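Local coordinates for protein putative oxidoreductase (Mycobacterium avium, PDB 3QHA) that is a putative oxidoreductase that probably uses NAD or NADP to oxidise or reduce a hydroxyacid-like substrate, as in 3-hydroxyisobutyrate dehydrogenases and their relatives, at residues L18-L23 with A28-R33; L79-V84 with D109-E114; E90-A95 with K120-H125; E152-I157 with A166-A171; L261-G266 with V271-A276. All blocks are in the same frame, centred on the assembly; numbering follows the deposited sequence.

Contact 1 (L18-L23 with A28-R33); sequences LGYIGL and APMATR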
# COMPACT_ATOMS: atom_id res chain seq x y z
N LEU B 18 26.64 -13.52 -17.92
CA LEU B 18 26.12 -13.29 -16.57
C LEU B 18 26.61 -14.33 -15.56
O LEU B 18 26.81 -15.49 -15.90
CB LEU B 18 24.59 -13.30 -16.58
CG LEU B 18 23.88 -12.26 -17.45
CD1 LEU B 18 22.37 -12.36 -17.24
CD2 LEU B 18 24.36 -10.85 -17.15
N GLY B 19 26.79 -13.88 -14.32
CA GLY B 19 27.08 -14.77 -13.20
C GLY B 19 26.10 -14.51 -12.07
O GLY B 19 25.68 -13.37 -11.87
N TYR B 20 25.73 -15.56 -11.34
CA TYR B 20 24.84 -15.40 -10.19
C TYR B 20 25.32 -16.24 -9.00
O TYR B 20 25.47 -17.46 -9.11
CB TYR B 20 23.39 -15.75 -10.53
CG TYR B 20 22.40 -14.93 -9.72
CD1 TYR B 20 21.71 -13.88 -10.30
CD2 TYR B 20 22.20 -15.18 -8.37
CE1 TYR B 20 20.83 -13.11 -9.56
CE2 TYR B 20 21.32 -14.42 -7.62
CZ TYR B 20 20.64 -13.38 -8.22
OH TYR B 20 19.76 -12.62 -7.48
N ILE B 21 25.54 -15.58 -7.87
CA ILE B 21 25.95 -16.24 -6.64
C ILE B 21 24.86 -16.08 -5.59
O ILE B 21 24.49 -14.95 -5.25
CB ILE B 21 27.29 -15.68 -6.12
CG1 ILE B 21 28.39 -15.92 -7.16
CG2 ILE B 21 27.67 -16.34 -4.79
CD1 ILE B 21 29.72 -15.31 -6.78
N GLY B 22 24.34 -17.20 -5.09
CA GLY B 22 23.24 -17.23 -4.12
C GLY B 22 21.90 -17.52 -4.78
O GLY B 22 21.30 -16.64 -5.39
N LEU B 23 21.43 -18.76 -4.64
CA LEU B 23 20.18 -19.21 -5.27
C LEU B 23 19.10 -19.50 -4.23
O LEU B 23 18.47 -20.56 -4.24
CB LEU B 23 20.44 -20.46 -6.12
CG LEU B 23 21.49 -20.31 -7.23
CD1 LEU B 23 21.73 -21.64 -7.93
CD2 LEU B 23 21.07 -19.25 -8.24
N ALA B 28 17.25 -17.40 -6.72
CA ALA B 28 16.87 -18.47 -7.65
C ALA B 28 15.92 -18.00 -8.76
O ALA B 28 16.20 -18.25 -9.93
CB ALA B 28 16.26 -19.65 -6.88
N PRO B 29 14.81 -17.34 -8.40
CA PRO B 29 13.90 -16.84 -9.45
C PRO B 29 14.52 -15.77 -10.34
O PRO B 29 14.25 -15.74 -11.55
CB PRO B 29 12.70 -16.28 -8.67
CG PRO B 29 13.06 -16.33 -7.23
CD PRO B 29 14.25 -17.19 -7.04
N MET B 30 15.34 -14.88 -9.77
CA MET B 30 16.13 -13.94 -10.57
C MET B 30 17.03 -14.67 -11.56
O MET B 30 16.99 -14.40 -12.75
CB MET B 30 17.00 -13.04 -9.68
CG MET B 30 16.54 -11.60 -9.64
SD MET B 30 17.73 -10.53 -8.82
CE MET B 30 17.28 -10.83 -7.12
N ALA B 31 17.86 -15.58 -11.05
CA ALA B 31 18.79 -16.32 -11.89
C ALA B 31 18.05 -17.17 -12.92
O ALA B 31 18.53 -17.36 -14.04
CB ALA B 31 19.70 -17.20 -11.04
N THR B 32 16.87 -17.66 -12.55
CA THR B 32 16.01 -18.41 -13.48
C THR B 32 15.53 -17.52 -14.63
O THR B 32 15.50 -17.96 -15.78
CB THR B 32 14.79 -19.02 -12.76
OG1 THR B 32 15.24 -19.88 -11.71
CG2 THR B 32 13.93 -19.82 -13.73
N ARG B 33 15.16 -16.28 -14.32
CA ARG B 33 14.79 -15.31 -15.35
C ARG B 33 15.96 -15.05 -16.30
O ARG B 33 15.78 -14.91 -17.50
CB ARG B 33 14.32 -13.99 -14.70
CG ARG B 33 14.18 -12.80 -15.65
CD ARG B 33 13.05 -13.02 -16.66
NE ARG B 33 12.90 -11.88 -17.56
CZ ARG B 33 12.06 -11.83 -18.59
NH1 ARG B 33 11.27 -12.87 -18.87
NH2 ARG B 33 12.00 -10.74 -19.35

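Contact 2 (L79-V84 with D109-E114); sequences LDDAQV and DTTAVE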
# COMPACT_ATOMS: atom_id res chain seq x y z
N LEU B 79 23.13 -13.82 2.39
CA LEU B 79 22.42 -13.57 3.64
C LEU B 79 22.62 -12.18 4.24
O LEU B 79 21.65 -11.54 4.65
CB LEU B 79 22.81 -14.63 4.69
N ASP B 80 23.87 -11.72 4.30
CA ASP B 80 24.23 -10.52 5.07
C ASP B 80 25.53 -9.87 4.58
O ASP B 80 26.17 -10.39 3.66
CB ASP B 80 24.33 -10.88 6.56
CG ASP B 80 25.33 -12.01 6.84
OD1 ASP B 80 26.33 -12.15 6.11
OD2 ASP B 80 25.11 -12.76 7.82
N ASP B 81 25.91 -8.73 5.17
CA ASP B 81 27.14 -8.01 4.80
C ASP B 81 28.36 -8.92 4.80
O ASP B 81 29.09 -8.98 3.81
CB ASP B 81 27.44 -6.86 5.77
CG ASP B 81 26.54 -5.68 5.57
OD1 ASP B 81 27.04 -4.60 5.19
OD2 ASP B 81 25.32 -5.83 5.80
N ALA B 82 28.57 -9.59 5.93
CA ALA B 82 29.76 -10.42 6.12
C ALA B 82 29.97 -11.36 4.95
O ALA B 82 31.08 -11.49 4.44
CB ALA B 82 29.65 -11.21 7.42
N GLN B 83 28.89 -12.00 4.50
CA GLN B 83 28.94 -12.93 3.37
C GLN B 83 29.16 -12.22 2.03
O GLN B 83 29.85 -12.74 1.16
CB GLN B 83 27.68 -13.80 3.32
CG GLN B 83 27.73 -14.99 4.27
CD GLN B 83 26.42 -15.76 4.32
OE1 GLN B 83 25.75 -15.96 3.31
NE2 GLN B 83 26.05 -16.21 5.52
N VAL B 84 28.57 -11.03 1.87
CA VAL B 84 28.80 -10.23 0.66
C VAL B 84 30.28 -9.88 0.55
O VAL B 84 30.90 -10.08 -0.50
CB VAL B 84 27.95 -8.94 0.63
CG1 VAL B 84 28.41 -8.02 -0.50
CG2 VAL B 84 26.47 -9.28 0.48
N ASP B 109 24.96 0.96 3.88
CA ASP B 109 25.28 1.84 2.74
C ASP B 109 26.78 2.13 2.61
O ASP B 109 27.26 2.37 1.50
CB ASP B 109 24.44 3.13 2.74
CG ASP B 109 24.82 4.10 3.86
OD1 ASP B 109 24.90 5.32 3.58
OD2 ASP B 109 25.04 3.65 5.00
N THR B 110 27.52 2.07 3.71
CA THR B 110 28.98 2.22 3.66
C THR B 110 29.70 1.00 3.08
O THR B 110 30.82 1.11 2.59
CB THR B 110 29.58 2.58 5.04
OG1 THR B 110 28.91 1.84 6.06
CG2 THR B 110 29.43 4.07 5.32
N THR B 111 29.06 -0.17 3.14
CA THR B 111 29.65 -1.40 2.59
C THR B 111 29.89 -1.29 1.09
O THR B 111 30.95 -1.68 0.59
CB THR B 111 28.77 -2.64 2.87
OG1 THR B 111 28.77 -2.92 4.27
CG2 THR B 111 29.29 -3.86 2.11
N ALA B 112 28.91 -0.74 0.37
CA ALA B 112 29.01 -0.58 -1.08
C ALA B 112 30.16 0.35 -1.46
O ALA B 112 30.93 0.06 -2.37
CB ALA B 112 27.70 -0.06 -1.66
N VAL B 113 30.25 1.48 -0.75
CA VAL B 113 31.33 2.45 -0.95
C VAL B 113 32.71 1.82 -0.69
O VAL B 113 33.64 2.02 -1.48
CB VAL B 113 31.15 3.68 -0.04
CG1 VAL B 113 32.34 4.63 -0.17
CG2 VAL B 113 29.85 4.41 -0.36
N GLU B 114 32.83 1.08 0.41
CA GLU B 114 34.10 0.45 0.79
C GLU B 114 34.62 -0.52 -0.26
O GLU B 114 35.78 -0.43 -0.67
CB GLU B 114 33.95 -0.30 2.11
CG GLU B 114 34.00 0.57 3.34
CD GLU B 114 33.99 -0.24 4.62
OE1 GLU B 114 33.09 -0.02 5.46
OE2 GLU B 114 34.88 -1.10 4.79

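Contact 3 (E90-A95 with K120-H125); sequences ELAGHA and KARDIH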
# COMPACT_ATOMS: atom_id res chain seq x y z
N GLU B 90 36.57 -13.07 -2.67
CA GLU B 90 36.95 -14.27 -3.42
C GLU B 90 36.95 -13.99 -4.92
O GLU B 90 37.87 -14.41 -5.64
CB GLU B 90 36.00 -15.42 -3.07
CG GLU B 90 36.10 -16.69 -3.93
CD GLU B 90 37.32 -17.55 -3.62
OE1 GLU B 90 38.13 -17.17 -2.75
OE2 GLU B 90 37.45 -18.63 -4.24
N LEU B 91 35.92 -13.30 -5.40
CA LEU B 91 35.82 -12.90 -6.81
C LEU B 91 36.94 -11.95 -7.25
O LEU B 91 37.39 -12.00 -8.40
CB LEU B 91 34.47 -12.22 -7.08
CG LEU B 91 33.20 -13.08 -7.06
CD1 LEU B 91 31.97 -12.18 -7.11
CD2 LEU B 91 33.20 -14.08 -8.20
N ALA B 92 37.39 -11.10 -6.33
CA ALA B 92 38.34 -10.02 -6.65
C ALA B 92 39.69 -10.53 -7.17
O ALA B 92 40.35 -9.85 -7.95
CB ALA B 92 38.55 -9.13 -5.43
N GLY B 93 40.09 -11.72 -6.73
CA GLY B 93 41.34 -12.33 -7.17
C GLY B 93 41.26 -13.09 -8.49
O GLY B 93 42.29 -13.56 -8.99
N HIS B 94 40.06 -13.20 -9.06
CA HIS B 94 39.85 -13.98 -10.29
C HIS B 94 39.17 -13.23 -11.45
O HIS B 94 39.30 -13.65 -12.60
CB HIS B 94 39.05 -15.24 -9.97
CG HIS B 94 39.77 -16.20 -9.06
ND1 HIS B 94 39.59 -16.21 -7.70
CD2 HIS B 94 40.66 -17.18 -9.33
CE1 HIS B 94 40.35 -17.15 -7.16
NE2 HIS B 94 41.00 -17.76 -8.14
N ALA B 95 38.44 -12.16 -11.15
CA ALA B 95 37.69 -11.43 -12.18
C ALA B 95 38.62 -10.59 -13.06
O ALA B 95 39.56 -9.98 -12.57
CB ALA B 95 36.64 -10.54 -11.52
N LYS B 120 38.80 -0.67 -6.81
CA LYS B 120 39.21 0.27 -7.85
C LYS B 120 40.56 -0.14 -8.45
O LYS B 120 40.78 -0.02 -9.65
CB LYS B 120 39.30 1.69 -7.29
N ALA B 121 41.44 -0.64 -7.58
CA ALA B 121 42.74 -1.18 -7.98
C ALA B 121 42.67 -2.13 -9.18
O ALA B 121 43.40 -1.96 -10.16
CB ALA B 121 43.39 -1.90 -6.80
N ARG B 122 41.76 -3.10 -9.10
CA ARG B 122 41.71 -4.20 -10.06
C ARG B 122 40.88 -3.81 -11.27
O ARG B 122 40.64 -4.63 -12.16
CB ARG B 122 41.11 -5.45 -9.41
CG ARG B 122 41.30 -5.58 -7.90
CD ARG B 122 42.39 -6.54 -7.53
NE ARG B 122 42.29 -6.88 -6.12
CZ ARG B 122 42.70 -8.02 -5.57
NH1 ARG B 122 42.54 -8.21 -4.26
NH2 ARG B 122 43.27 -8.97 -6.31
N ASP B 123 40.44 -2.55 -11.30
CA ASP B 123 39.46 -2.07 -12.26
C ASP B 123 38.22 -2.98 -12.27
O ASP B 123 37.70 -3.31 -13.33
CB ASP B 123 40.08 -1.94 -13.66
CG ASP B 123 39.32 -0.96 -14.55
OD1 ASP B 123 39.08 0.19 -14.12
OD2 ASP B 123 38.97 -1.34 -15.69
N ILE B 124 37.78 -3.39 -11.08
CA ILE B 124 36.53 -4.12 -10.92
C ILE B 124 35.50 -3.14 -10.37
O ILE B 124 35.77 -2.41 -9.41
CB ILE B 124 36.64 -5.32 -9.96
CG1 ILE B 124 37.71 -6.30 -10.42
CG2 ILE B 124 35.30 -6.04 -9.84
CD1 ILE B 124 37.57 -6.76 -11.85
N HIS B 125 34.32 -3.13 -10.99
CA HIS B 125 33.28 -2.18 -10.66
C HIS B 125 32.25 -2.79 -9.71
O HIS B 125 31.77 -3.90 -9.94
CB HIS B 125 32.60 -1.70 -11.95
CG HIS B 125 33.53 -1.02 -12.90
ND1 HIS B 125 34.04 0.24 -12.67
CD2 HIS B 125 34.05 -1.43 -14.09
CE1 HIS B 125 34.83 0.58 -13.68
NE2 HIS B 125 34.85 -0.41 -14.55

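Contact 4 (E152-I157 with A166-A171); sequences EVYERI and AVVIHA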
# COMPACT_ATOMS: atom_id res chain seq x y z
N GLU B 152 29.05 5.46 -16.28
CA GLU B 152 29.47 4.58 -17.37
C GLU B 152 29.12 3.11 -17.14
O GLU B 152 28.73 2.42 -18.08
CB GLU B 152 30.98 4.71 -17.61
N VAL B 153 29.24 2.63 -15.90
CA VAL B 153 28.95 1.22 -15.62
C VAL B 153 27.44 0.99 -15.56
O VAL B 153 26.96 -0.09 -15.88
CB VAL B 153 29.67 0.67 -14.34
CG1 VAL B 153 30.98 1.41 -14.07
CG2 VAL B 153 28.75 0.72 -13.13
N TYR B 154 26.69 2.02 -15.15
CA TYR B 154 25.23 1.96 -15.21
C TYR B 154 24.76 1.76 -16.64
O TYR B 154 23.89 0.93 -16.89
CB TYR B 154 24.60 3.24 -14.65
CG TYR B 154 23.09 3.21 -14.71
CD1 TYR B 154 22.36 2.40 -13.85
CD2 TYR B 154 22.39 3.96 -15.65
CE1 TYR B 154 20.97 2.35 -13.90
CE2 TYR B 154 21.00 3.92 -15.72
CZ TYR B 154 20.30 3.11 -14.84
OH TYR B 154 18.92 3.07 -14.90
N GLU B 155 25.33 2.52 -17.58
CA GLU B 155 24.92 2.44 -18.98
C GLU B 155 25.30 1.11 -19.62
O GLU B 155 24.58 0.61 -20.48
CB GLU B 155 25.53 3.60 -19.79
CG GLU B 155 24.90 4.96 -19.48
CD GLU B 155 23.40 5.01 -19.74
OE1 GLU B 155 22.92 4.33 -20.68
OE2 GLU B 155 22.69 5.72 -19.00
N ARG B 156 26.42 0.54 -19.18
CA ARG B 156 26.87 -0.75 -19.66
C ARG B 156 25.90 -1.87 -19.27
O ARG B 156 25.64 -2.77 -20.06
CB ARG B 156 28.27 -1.05 -19.12
CG ARG B 156 28.88 -2.37 -19.56
CD ARG B 156 30.31 -2.47 -19.06
NE ARG B 156 30.91 -3.79 -19.25
CZ ARG B 156 31.31 -4.29 -20.43
NH1 ARG B 156 31.16 -3.59 -21.55
NH2 ARG B 156 31.84 -5.50 -20.48
N ILE B 157 25.38 -1.81 -18.04
CA ILE B 157 24.60 -2.91 -17.48
C ILE B 157 23.09 -2.74 -17.60
O ILE B 157 22.34 -3.69 -17.35
CB ILE B 157 24.97 -3.17 -16.00
CG1 ILE B 157 24.40 -2.07 -15.08
CG2 ILE B 157 26.49 -3.28 -15.84
CD1 ILE B 157 25.00 -2.06 -13.69
N ALA B 166 11.57 -4.52 -14.50
CA ALA B 166 10.69 -3.62 -15.24
C ALA B 166 10.91 -2.15 -14.86
O ALA B 166 10.58 -1.25 -15.63
CB ALA B 166 9.24 -4.00 -15.02
N VAL B 167 11.46 -1.92 -13.66
CA VAL B 167 11.77 -0.57 -13.18
C VAL B 167 13.22 -0.51 -12.71
O VAL B 167 13.58 -1.13 -11.70
CB VAL B 167 10.83 -0.15 -12.04
CG1 VAL B 167 11.36 1.11 -11.34
CG2 VAL B 167 9.42 0.09 -12.56
N VAL B 168 14.05 0.23 -13.44
CA VAL B 168 15.46 0.38 -13.11
C VAL B 168 15.77 1.84 -12.81
O VAL B 168 15.77 2.68 -13.71
CB VAL B 168 16.36 -0.12 -14.26
CG1 VAL B 168 17.84 0.06 -13.90
CG2 VAL B 168 16.07 -1.58 -14.58
N ILE B 169 16.02 2.13 -11.54
CA ILE B 169 16.35 3.48 -11.10
C ILE B 169 17.86 3.62 -10.92
O ILE B 169 18.49 2.78 -10.28
CB ILE B 169 15.68 3.82 -9.74
CG1 ILE B 169 14.16 3.62 -9.80
CG2 ILE B 169 16.01 5.25 -9.34
CD1 ILE B 169 13.46 4.46 -10.86
N HIS B 170 18.42 4.67 -11.50
CA HIS B 170 19.78 5.07 -11.22
C HIS B 170 19.73 6.06 -10.06
O HIS B 170 19.55 7.26 -10.25
CB HIS B 170 20.46 5.69 -12.44
CG HIS B 170 21.93 5.92 -12.26
ND1 HIS B 170 22.63 6.86 -12.99
CD2 HIS B 170 22.82 5.36 -11.42
CE1 HIS B 170 23.89 6.85 -12.61
NE2 HIS B 170 24.04 5.95 -11.66
N ALA B 171 19.86 5.52 -8.85
CA ALA B 171 19.66 6.29 -7.63
C ALA B 171 20.79 7.28 -7.40
O ALA B 171 20.61 8.30 -6.74
CB ALA B 171 19.52 5.36 -6.44

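Contact 5 (L261-G266 with V271-A276); sequences LALALG and VDLPLA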
# COMPACT_ATOMS: atom_id res chain seq x y z
N LEU B 261 -11.68 10.11 14.45
CA LEU B 261 -12.74 9.13 14.67
C LEU B 261 -12.17 7.77 15.06
O LEU B 261 -12.68 7.11 15.95
CB LEU B 261 -13.63 8.99 13.43
CG LEU B 261 -14.63 10.12 13.17
CD1 LEU B 261 -15.27 9.96 11.80
CD2 LEU B 261 -15.69 10.19 14.26
N ALA B 262 -11.09 7.37 14.38
CA ALA B 262 -10.43 6.10 14.69
C ALA B 262 -9.86 6.11 16.10
O ALA B 262 -9.95 5.11 16.81
CB ALA B 262 -9.34 5.81 13.67
N LEU B 263 -9.28 7.24 16.51
CA LEU B 263 -8.71 7.37 17.86
C LEU B 263 -9.80 7.33 18.94
O LEU B 263 -9.57 6.80 20.03
CB LEU B 263 -7.90 8.65 17.98
CG LEU B 263 -6.55 8.63 17.24
CD1 LEU B 263 -6.03 10.05 17.03
CD2 LEU B 263 -5.53 7.79 18.00
N ALA B 264 -10.96 7.90 18.63
CA ALA B 264 -12.09 7.89 19.56
C ALA B 264 -12.66 6.48 19.69
O ALA B 264 -12.99 6.05 20.80
CB ALA B 264 -13.17 8.86 19.10
N LEU B 265 -12.77 5.77 18.56
CA LEU B 265 -13.20 4.37 18.58
C LEU B 265 -12.24 3.53 19.43
O LEU B 265 -12.67 2.65 20.17
CB LEU B 265 -13.29 3.80 17.16
CG LEU B 265 -13.71 2.32 17.04
CD1 LEU B 265 -15.11 2.09 17.58
CD2 LEU B 265 -13.61 1.86 15.59
N GLY B 266 -10.94 3.82 19.32
CA GLY B 266 -9.92 3.10 20.08
C GLY B 266 -10.03 3.33 21.57
O GLY B 266 -9.79 2.42 22.36
N VAL B 271 -8.26 0.16 23.20
CA VAL B 271 -7.08 -0.19 22.42
C VAL B 271 -6.19 1.04 22.28
O VAL B 271 -6.68 2.14 22.00
CB VAL B 271 -7.46 -0.73 21.03
CG1 VAL B 271 -6.22 -0.91 20.16
CG2 VAL B 271 -8.20 -2.05 21.16
N ASP B 272 -4.90 0.84 22.50
CA ASP B 272 -3.88 1.88 22.35
C ASP B 272 -3.49 1.96 20.88
O ASP B 272 -3.10 0.94 20.28
CB ASP B 272 -2.68 1.51 23.23
CG ASP B 272 -1.65 2.64 23.35
OD1 ASP B 272 -2.05 3.81 23.53
OD2 ASP B 272 -0.44 2.34 23.29
N LEU B 273 -3.58 3.15 20.29
CA LEU B 273 -3.29 3.35 18.86
C LEU B 273 -2.17 4.38 18.67
O LEU B 273 -2.39 5.45 18.10
CB LEU B 273 -4.56 3.81 18.14
CG LEU B 273 -5.76 2.88 18.20
CD1 LEU B 273 -6.99 3.56 17.61
CD2 LEU B 273 -5.47 1.57 17.49
N PRO B 274 -0.95 4.06 19.14
CA PRO B 274 0.13 5.04 19.15
C PRO B 274 0.64 5.49 17.77
O PRO B 274 0.97 6.66 17.61
CB PRO B 274 1.24 4.34 19.95
CG PRO B 274 0.95 2.89 19.81
CD PRO B 274 -0.54 2.79 19.76
N LEU B 275 0.71 4.57 16.80
CA LEU B 275 1.10 4.96 15.44
C LEU B 275 0.08 5.94 14.85
O LEU B 275 0.45 6.93 14.22
CB LEU B 275 1.24 3.75 14.51
CG LEU B 275 2.52 2.92 14.62
CD1 LEU B 275 2.37 1.60 13.87
CD2 LEU B 275 3.72 3.70 14.09
N ALA B 276 -1.20 5.67 15.08
CA ALA B 276 -2.29 6.53 14.61
C ALA B 276 -2.26 7.92 15.27
O ALA B 276 -2.52 8.92 14.60
CB ALA B 276 -3.64 5.87 14.84

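Contact 1 (L18-L23 with A28-R33)
Tyr20 on the strand and Ala31 on the helix stand with CA atoms 6.4 Å apart, and the gap narrows to 4.1 Å between the CA atoms of Leu23 and Ala28, where the loop after the strand turns back to the helix. Across this wedge the Tyr20 ring does most of the work. The Ala31 methyl lies over one face of it, displaced toward the rim, in a CH-pi contact whose CB is 4.1 Å from the ring centroid and 24° off the normal. Met30 meets the ring differently, its side chain crossing that of the tyrosine at about a right angle. Its SD lies at the ring edge, 5.2 Å from the centroid, a Met-aromatic contact, and the bend at chi3 (-83°) turns the CE methyl toward Tyr20 OH. Behind the sulfur, Met30 CB packs obliquely against Tyr20 CE1 at 3.8 Å. Leu23 completes the apolar surface: with CG beside its backbone N (chi1 -58°), it places CD2 3.7 Å from Ala31 CB, while its CB lies 4.3 Å from Ala28 CB.

No hydrogen bond joins the two segments; Tyr20 OH instead pairs with Thr77 OG1, and Leu23 N bonds to Asp45 OD1. Gly22 is the first glycine of a GxGxxG sequence with Gly24 and Gly27, consistent with the dinucleotide-binding turn of a Rossmann fold. The chemistry implies a strand-turn-helix unit held from inside by apolar and aromatic contact: the hydroxyl of the buried tyrosine finds its polar partner outside the two segments, which is consistent with its place in apolar surroundings.

Contact 2 (L79-V84 with D109-E114)
Asp81 and Thr111 carry this contact between them, and hydrogen bonding accounts for it almost entirely. Thr111 OG1 donates to Asp81 OD1 over a short 2.6 Å, arriving nearly in line with the carboxylate C-O bond. Asp81 CG and Thr111 OG1 each start beside the backbone N (chi1 -74° for Asp81 and -68° for Thr111), which turns the carboxylate and the hydroxyl into the gap between the helices. The same OD1 also accepts from the backbone N of Ser108, so two donors grip one oxygen, which should limit the rotation of the carboxylate. Thr111 OG1 is further hydrogen-bonded to Ser108 OG and more weakly to Arg85 NH2.

Capping is the second kind of interaction, and it belongs to one helix alone. Asp80, at the N-cap of helix 81-92, accepts from Gln83 N through OD1 at 3.0 Å with an N-H...O angle of 161°, so the residue just before Asp81 is pinned as well.

No apolar side-chain pair spans the segments, and the buried area is small, 100 Å². One turn on from Asp80, Val84 packs on Val78, Ser105 and Ile107, while in the other segment Asp109 packs on Leu265 of the second subunit. Helices 81-92 and 109-119 follow strands 73-76 and 100-103, neighbours in the parallel part of the sheet, so the bond ties the starts of two adjacent helices.

Contact 3 (E90-A95 with K120-H125)
Arg122 lays one face of its guanidinium over the carbonyl group of Ala92. The carbonyl carbon sits 4.0 Å above the plane, toward the rim of the group, and NH2 comes to 3.5 Å from Ala92 O. With the oxygen over the face, the angle is too poor for a hydrogen bond; what remains is probably a loose electrostatic attraction. A bend at chi2 (-102°) swings the arginine across toward the other segment. Arg122 is exposed and touches a crystal neighbour, so its pose may owe something to the lattice.

Ile124 meets Ala95 in another manner, end to methyl. Its CG1 branch starts beside the backbone N, and CD1 reaches 3.9 Å from Ala95 CB and equally far from Ala95 O, deeper than the arginine and on the buried side, with Leu119 and Thr99 as further neighbours of the isoleucine.

Each segment is also bonded within itself. Leu91 O accepts from both His94 N and Ala95 N, and His94 ND1 donates to Glu90 O at 3.2 Å, with the acceptor lying in the imidazole plane. In the other segment Asp123, with positive phi, is the C-prime residue of a Schellman motif, formed by Asp123 N to Lys120 O and Ile124 N to Leu119 O. This motif ends helix 109-119 and places Ile124 just before strand 125-132, an alpha-to-beta connection of this Rossmann-type domain.

Contact 4 (E152-I157 with A166-A171)
His170 NE2 is hydrogen-bonded to the carbonyl O of Ala149, and the imidazole held in this way lies flat against the ring of Tyr154. The two make an offset stack with centroids 4.2 Å apart and planes only 9° from parallel. Tyr154 CG sits 3.8 Å above the centre of the imidazole, so the histidine ring covers the root of the tyrosine more than its phenol end. The outer half of the phenol is met by the histidine's own CB, 3.7 Å from the tyrosine ring centroid and 17° off its normal, a CH-pi contact on the same face. The converse contact, Tyr154 CB over the imidazole, is 4.1 Å from that ring's centroid. With CG anti to the backbone N in both residues, each ring extends from its backbone into the space between helix and strand.

Two residues earlier in the strand, Val168 slides past the tyrosine in the opposite direction. Its CG1 lies 3.4 Å from Tyr154 OH and 3.9 Å from Tyr154 CE1. Val147 of the neighbouring strand also touches the tyrosine.

Helix 152-157 and strand 167-171 run almost antiparallel at 171°, their axes 10.7 Å apart. On the side of the strand away from the helix, Ile169 packs on Met180 and on Arg214 of the second subunit. The stacked Tyr154-His170 pair thus lies between the crossover helix and the last strand of the beta-alpha-beta unit of strand 143-148, helix 151-164 and strand 165-172.

Contact 5 (L261-G266 with V271-A276)
Leu273 pushes its CD1 methyl against the backbone of the preceding helix, overlapping the turn from Ala262 to Gly266, near the helix end. That methyl lies 3.4 Å from Ala262 O and 3.9 Å from Gly266 CA; having no side chain, the glycine lets the branch rest directly on the main chain. The leucine starts with CG beside its backbone N (chi1 -59°) and then extends, which carries CD1 across to the helix.

Leu263 comes from the other direction, the two leucines sliding past each other. Its CD2 branch bridges two partners, Leu273 CB at 4.1 Å and Ala276 CB at 4.2 Å, and thereby reaches from near the end of helix 245-268 to the first turn of the next.

A single hydrogen bond joins the segments. Val271 N donates to Gly266 O at 2.9 Å and is almost perfectly straight at 178°, although the donor stands 18° off the carbonyl plane. It ties the chain on its return from the turn, two residues before Leu273. The start of the following helix is held from outside: Glu197 of helix 176-204 accepts from Leu275 N through OE1 and from Ala276 N through OE2, a negative group that should suit the positive end of a helix dipole.

The second subunit packs on both segments, its Leu182 on Ala262 and its Met186 on Ala276. Two consecutive helices, 245-268 and 274-286, folded back on each other through a short connection form an alpha-alpha hairpin, an element of the helical C-terminal region of the 3-hydroxyisobutyrate dehydrogenase family.

Overall arrangement
Four of the contacts belong to the Rossmann-type domain, and contact 5 to the helical region, its centre about 45 Å from that of contact 1. Contacts 1 and 4 both pack a helix on the same sheet and rely on a tyrosine, with methyl and sulfur around it in the buried contact 1 and a histidine stack in contact 4, at an outermost strand. Contacts 2 and 3 share helix 81-92: one is a polar bridge at its start, the other a mixed, partly exposed contact at its far end. Ile21 packs on Leu91, joining contacts 1 and 3, and His125 on Val153, joining 3 and 4. Contact 5 is buried and largely aliphatic, and, as in contacts 2 and 4, the second subunit packs on it.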